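Local atomic coordinates of BIFUNCTIONAL PROTEIN Proline utilization A (PutA) (Corynebacterium freiburgense, PDB entry 5UX5), a protein that catalyses both steps of proline oxidation to glutamate, joining an FAD-dependent proline dehydrogenase to an NAD-dependent aldehyde dehydrogenase in one chain. Residues E1051-F1055 with L1056-A1060. Residues are numbered along the deposited sequence; the frame is centred on the assembly and turned at random.
Sequences ELLHF and LKEQA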
loop_
_atom_site.group_PDB
_atom_site.type_symbol
_atom_site.label_atom_id
_atom_site.label_comp_id
_atom_site.label_asym_id
_atom_site.label_seq_id
_atom_site.Cartn_x
_atom_site.Cartn_y
_atom_site.Cartn_z
ATOM N N GLU A 1051 -24.589 15.787 18.682
ATOM C CA GLU A 1051 -24.157 17.175 18.850
ATOM C C GLU A 1051 -22.658 17.277 19.058
ATOM O O GLU A 1051 -22.039 18.235 18.592
ATOM C CB GLU A 1051 -24.881 17.819 20.024
ATOM C CG GLU A 1051 -24.664 19.321 20.193
ATOM C CD GLU A 1051 -25.128 20.148 18.986
ATOM O OE1 GLU A 1051 -24.325 20.985 18.515
ATOM O OE2 GLU A 1051 -26.302 20.011 18.550
ATOM N N LEU A 1052 -22.047 16.307 19.748
ATOM C CA LEU A 1052 -20.614 16.411 20.029
ATOM C C LEU A 1052 -19.752 16.325 18.763
ATOM O O LEU A 1052 -18.570 16.702 18.808
ATOM C CB LEU A 1052 -20.180 15.351 21.062
ATOM C CG LEU A 1052 -20.655 15.592 22.516
ATOM C CD1 LEU A 1052 -20.397 14.431 23.450
ATOM C CD2 LEU A 1052 -20.029 16.821 23.119
ATOM N N LEU A 1053 -20.302 15.878 17.627
ATOM C CA LEU A 1053 -19.486 15.843 16.412
ATOM C C LEU A 1053 -19.060 17.254 16.023
ATOM O O LEU A 1053 -17.970 17.453 15.481
ATOM C CB LEU A 1053 -20.225 15.135 15.264
ATOM C CG LEU A 1053 -20.441 13.611 15.412
ATOM C CD1 LEU A 1053 -21.323 12.999 14.351
ATOM C CD2 LEU A 1053 -19.169 12.842 15.456
ATOM N N HIS A 1054 -19.884 18.250 16.352
ATOM C CA HIS A 1054 -19.567 19.643 16.084
ATOM C C HIS A 1054 -18.377 20.136 16.889
ATOM O O HIS A 1054 -17.812 21.189 16.553
ATOM C CB HIS A 1054 -20.788 20.516 16.380
ATOM C CG HIS A 1054 -22.002 20.120 15.611
ATOM N ND1 HIS A 1054 -23.254 20.034 16.180
ATOM C CD2 HIS A 1054 -22.162 19.800 14.304
ATOM C CE1 HIS A 1054 -24.130 19.662 15.265
ATOM N NE2 HIS A 1054 -23.494 19.515 14.115
ATOM N N PHE A 1055 -17.958 19.388 17.911
ATOM C CA PHE A 1055 -16.856 19.800 18.766
ATOM C C PHE A 1055 -15.589 18.993 18.543
ATOM O O PHE A 1055 -14.621 19.163 19.294
ATOM C CB PHE A 1055 -17.297 19.719 20.227
ATOM C CG PHE A 1055 -18.371 20.708 20.573
ATOM C CD1 PHE A 1055 -19.687 20.492 20.176
ATOM C CD2 PHE A 1055 -18.074 21.854 21.282
ATOM C CE1 PHE A 1055 -20.681 21.412 20.477
ATOM C CE2 PHE A 1055 -19.075 22.767 21.602
ATOM C CZ PHE A 1055 -20.373 22.546 21.195
ATOM N N LEU A 1056 -15.564 18.132 17.516
ATOM C CA LEU A 1056 -14.505 17.141 17.314
ATOM C C LEU A 1056 -14.076 17.061 15.849
ATOM O O LEU A 1056 -14.875 17.208 14.916
ATOM C CB LEU A 1056 -14.959 15.747 17.781
ATOM C CG LEU A 1056 -15.346 15.615 19.258
ATOM C CD1 LEU A 1056 -16.129 14.339 19.457
ATOM C CD2 LEU A 1056 -14.125 15.644 20.163
ATOM N N LYS A 1057 -12.806 16.779 15.658
ATOM C CA LYS A 1057 -12.242 16.536 14.340
ATOM C C LYS A 1057 -11.841 15.066 14.248
ATOM O O LYS A 1057 -11.001 14.595 15.024
ATOM C CB LYS A 1057 -11.024 17.436 14.115
ATOM C CG LYS A 1057 -11.271 18.929 14.127
ATOM C CD LYS A 1057 -9.952 19.654 13.888
ATOM C CE LYS A 1057 -8.971 19.299 14.987
ATOM N NZ LYS A 1057 -7.818 20.236 15.136
ATOM N N GLU A 1058 -12.405 14.353 13.284
ATOM C CA GLU A 1058 -12.064 12.946 13.137
ATOM C C GLU A 1058 -10.631 12.815 12.631
ATOM O O GLU A 1058 -10.133 13.689 11.906
ATOM C CB GLU A 1058 -13.032 12.271 12.162
ATOM C CG GLU A 1058 -14.479 12.348 12.603
ATOM C CD GLU A 1058 -15.455 11.743 11.610
ATOM O OE1 GLU A 1058 -16.690 11.801 11.875
ATOM O OE2 GLU A 1058 -14.998 11.241 10.559
ATOM N N GLN A 1059 -9.958 11.724 13.030
ATOM C CA GLN A 1059 -8.581 11.476 12.600
ATOM C C GLN A 1059 -8.244 9.990 12.548
ATOM O O GLN A 1059 -8.529 9.246 13.491
ATOM C CB GLN A 1059 -7.574 12.171 13.526
ATOM C CG GLN A 1059 -6.115 11.908 13.190
ATOM C CD GLN A 1059 -5.165 12.550 14.164
ATOM O OE1 GLN A 1059 -5.153 12.202 15.344
ATOM N NE2 GLN A 1059 -4.330 13.465 13.672
ATOM N N ALA A 1060 -7.561 9.582 11.476
ATOM C CA ALA A 1060 -7.042 8.226 11.321
ATOM C C ALA A 1060 -5.531 8.227 11.495
ATOM O O ALA A 1060 -4.840 9.015 10.847
ATOM C CB ALA A 1060 -7.389 7.664 9.949
#
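Leu1056 folds back over the turn that precedes it, its CG lying 3.4 Å from O of Leu1052. CG stands anti to the carbonyl carbon of Leu1056 (chi1 -60°), which brings CD1 toward O of Leu1052 as well, while CD2 lies near O of Phe1055. The backbone closes the turn: N of Leu1056 donates to O of Leu1053 at 3.2 Å, arriving well above the carbonyl plane (65° out of it). Between leucine side chains the fit is slacker, with CB of Leu1052 and CD1 of Leu1056 4.5 Å apart, and Phe953 of helix 936-953 packs against both. Here a short 3-10 turn, 1052-1055, carries the chain from helix 1048-1051 into strand 1056-1064, a helix-to-strand junction within the C-terminal part of the protein, where the strand runs antiparallel to strand 965-980. The far side of the turn, where His1054 is partly exposed, is built differently. ND1 of His1054 reaches OE1 of Glu1051 at 2.7 Å, with the oxygen close to the imidazole plane, although the approach is from above the carboxylate. A salt bridge from Arg1017 to the other oxygen of Glu1051 helps hold this buried acid. CD2 of Leu1053 and OE1 of Glu1058 meet only loosely, 4.5 Å apart; that carboxylate is instead gripped by Asn905 and the backbone N of Lys900.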